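N(G),N(G)-dimethylarginine dimethylaminohydrolase (Pseudomonas aeruginosa, PDB 1H70) hydrolyses the methylated arginines N(G),N(G)-dimethyl-L-arginine and N(G)-monomethyl-L-arginine to L-citrulline, releasing dimethylamine or methylamine. Local coordinates at residues Leu171-Leu177 / Ile226-Tyr231. The protein carries 1 engineered substitution. Residues are numbered along the deposited sequence; the frame is centred on the assembly and turned at random.
Sequences LEHNNLL and IARLGY
A beta-hairpin with a type I' turn, docked on the exit of a helix, shows how a tyrosine can anchor a turn together with apolar neighbours, here Ile226 and Leu229. Residues 171-177 form the tip and returning strand: the turn runs from Glu172 to Asn175, with His173 and Asn174 both in left-handed backbone conformation, and Leu171 N donates to Asn175 O (2.9 Å) as strand 175-178 sets out antiparallel to strand 168-170. Residues 226-231 are the exit of helix 220-227, with a type I turn from Ala227 to Gly230, bonded Gly230 N to Ala227 O at 3.0 Å. Gly230, the first residue to leave helical geometry, has a phi of 118°, at which a side chain would jam against the preceding carbonyl; Tyr231 then leads into strand 232-236. The backbones keep apart, Asn175 CA lying 8.5 Å from Leu229 CA and Leu177 CA 8.9 Å from Ile226 CA, so side chains bridge the gap. Away from the turn's tip, Leu177 CD1 meets Ile226 CD1 and Leu171 CD1 meets Ile226 CG2, both at 4.2 Å; the two leucines share the m,t rotamer. The side chain of Leu177 is about 13 Å from the bound citrulline. Ile226 and Tyr231 also rest on Val213 of strand 212-216. Leu229 CD2 lies 3.9 Å from Asn175 OD1, itself hydrogen-bonded to Asn192 ND2. His173, whose NE2 is hydrogen-bonded to Glu211 OE2, brings CD2 within 3.6 Å of Tyr231 OH. Tyr231 (chi1 m) reaches into the turn, its CZ 4.0 Å from Leu171 CB; its hydroxyl gives a weak hydrogen bond to Leu171 O (2.6 Å) and accepts a nearly linear one from Asn175 ND2, 2.9 Å from Tyr231 OH.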
loop_
_atom_site.group_PDB
_atom_site.type_symbol
_atom_site.label_atom_id
_atom_site.label_comp_id
_atom_site.label_asym_id
_atom_site.label_seq_id
_atom_site.Cartn_x
_atom_site.Cartn_y
_atom_site.Cartn_z
ATOM N N LEU A 171 -1.357 -2.145 12.120
ATOM C CA LEU A 171 -2.188 -1.071 12.621
ATOM C C LEU A 171 -1.631 -0.364 13.877
ATOM O O LEU A 171 -2.396 0.228 14.657
ATOM C CB LEU A 171 -3.572 -1.634 12.934
ATOM C CG LEU A 171 -4.252 -2.483 11.850
ATOM C CD1 LEU A 171 -5.620 -2.932 12.338
ATOM C CD2 LEU A 171 -4.381 -1.697 10.539
ATOM N N GLU A 172 -0.316 -0.365 14.021
ATOM C CA GLU A 172 0.369 0.254 15.159
ATOM C C GLU A 172 0.005 -0.506 16.441
ATOM O O GLU A 172 -0.887 -1.354 16.450
ATOM C CB GLU A 172 0.031 1.747 15.276
ATOM C CG GLU A 172 0.529 2.605 14.112
ATOM C CD GLU A 172 1.980 2.348 13.729
ATOM O OE1 GLU A 172 2.869 2.411 14.615
ATOM O OE2 GLU A 172 2.244 2.128 12.532
ATOM N N HIS A 173 0.720 -0.232 17.525
ATOM C CA HIS A 173 0.460 -0.881 18.818
ATOM C C HIS A 173 0.577 -2.416 18.815
ATOM O O HIS A 173 -0.051 -3.086 19.625
ATOM C CB HIS A 173 -0.909 -0.461 19.373
ATOM C CG HIS A 173 -1.161 1.011 19.271
ATOM N ND1 HIS A 173 -0.420 1.948 19.966
ATOM C CD2 HIS A 173 -2.052 1.708 18.525
ATOM C CE1 HIS A 173 -0.852 3.160 19.661
ATOM N NE2 HIS A 173 -1.851 3.040 18.792
ATOM N N ASN A 174 1.368 -2.980 17.919
ATOM C CA ASN A 174 1.613 -4.407 17.818
ATOM C C ASN A 174 0.446 -5.204 17.229
ATOM O O ASN A 174 0.461 -6.412 17.264
ATOM C CB ASN A 174 2.035 -5.003 19.191
ATOM C CG ASN A 174 2.937 -6.213 19.038
ATOM O OD1 ASN A 174 3.817 -6.229 18.184
ATOM N ND2 ASN A 174 2.740 -7.237 19.863
ATOM N N ASN A 175 -0.555 -4.530 16.664
ATOM C CA ASN A 175 -1.724 -5.219 16.124
ATOM C C ASN A 175 -1.498 -5.441 14.649
ATOM O O ASN A 175 -1.344 -4.454 13.930
ATOM C CB ASN A 175 -2.992 -4.390 16.354
ATOM C CG ASN A 175 -3.295 -4.245 17.833
ATOM O OD1 ASN A 175 -3.119 -5.216 18.558
ATOM N ND2 ASN A 175 -3.694 -3.062 18.300
ATOM N N LEU A 176 -1.438 -6.704 14.239
ATOM C CA LEU A 176 -1.169 -7.067 12.847
ATOM C C LEU A 176 -2.302 -7.847 12.184
ATOM O O LEU A 176 -2.658 -8.915 12.658
ATOM C CB LEU A 176 0.105 -7.921 12.800
ATOM C CG LEU A 176 0.577 -8.380 11.398
ATOM C CD1 LEU A 176 1.031 -7.166 10.546
ATOM C CD2 LEU A 176 1.752 -9.386 11.499
ATOM N N LEU A 177 -2.854 -7.348 11.080
ATOM C CA LEU A 177 -3.856 -8.128 10.342
ATOM C C LEU A 177 -3.099 -9.132 9.462
ATOM O O LEU A 177 -2.121 -8.768 8.802
ATOM C CB LEU A 177 -4.717 -7.251 9.400
ATOM C CG LEU A 177 -5.536 -6.115 10.031
ATOM C CD1 LEU A 177 -6.377 -5.426 8.967
ATOM C CD2 LEU A 177 -6.444 -6.658 11.156
ATOM N N ILE A 226 -11.213 -5.135 14.384
ATOM C CA ILE A 226 -10.469 -3.871 14.476
ATOM C C ILE A 226 -11.100 -2.894 15.469
ATOM O O ILE A 226 -10.438 -2.333 16.338
ATOM C CB ILE A 226 -10.412 -3.229 13.065
ATOM C CG1 ILE A 226 -9.801 -4.251 12.107
ATOM C CG2 ILE A 226 -9.613 -1.926 13.086
ATOM C CD1 ILE A 226 -9.902 -3.862 10.627
ATOM N N ALA A 227 -12.406 -2.707 15.354
ATOM C CA ALA A 227 -13.135 -1.788 16.221
ATOM C C ALA A 227 -12.916 -2.042 17.710
ATOM O O ALA A 227 -12.708 -1.112 18.510
ATOM C CB ALA A 227 -14.656 -1.901 15.912
ATOM N N ARG A 228 -12.943 -3.311 18.093
ATOM C CA ARG A 228 -12.767 -3.662 19.496
ATOM C C ARG A 228 -11.386 -3.316 20.033
ATOM O O ARG A 228 -11.205 -3.131 21.236
ATOM C CB ARG A 228 -13.136 -5.118 19.712
ATOM C CG ARG A 228 -14.592 -5.361 19.363
ATOM C CD ARG A 228 -15.016 -6.767 19.726
ATOM N NE ARG A 228 -14.789 -6.982 21.155
ATOM C CZ ARG A 228 -15.644 -6.583 22.080
ATOM N NH1 ARG A 228 -16.752 -5.962 21.712
ATOM N NH2 ARG A 228 -15.386 -6.800 23.363
ATOM N N LEU A 229 -10.405 -3.174 19.150
ATOM C CA LEU A 229 -9.078 -2.802 19.597
ATOM C C LEU A 229 -9.011 -1.335 20.031
ATOM O O LEU A 229 -8.094 -0.962 20.769
ATOM C CB LEU A 229 -8.032 -3.156 18.540
ATOM C CG LEU A 229 -7.814 -4.674 18.462
ATOM C CD1 LEU A 229 -7.299 -5.083 17.103
ATOM C CD2 LEU A 229 -6.890 -5.135 19.571
ATOM N N GLY A 230 -9.969 -0.508 19.601
ATOM C CA GLY A 230 -10.015 0.880 20.023
ATOM C C GLY A 230 -9.877 1.908 18.917
ATOM O O GLY A 230 -9.894 3.112 19.173
ATOM N N TYR A 231 -9.731 1.437 17.684
ATOM C CA TYR A 231 -9.584 2.322 16.539
ATOM C C TYR A 231 -10.916 2.870 16.029
ATOM O O TYR A 231 -11.936 2.210 16.119
ATOM C CB TYR A 231 -8.924 1.572 15.383
ATOM C CG TYR A 231 -7.573 0.980 15.706
ATOM C CD1 TYR A 231 -6.463 1.782 15.815
ATOM C CD2 TYR A 231 -7.423 -0.387 15.895
ATOM C CE1 TYR A 231 -5.206 1.248 16.108
ATOM C CE2 TYR A 231 -6.195 -0.939 16.190
ATOM C CZ TYR A 231 -5.089 -0.119 16.290
ATOM O OH TYR A 231 -3.876 -0.695 16.577
#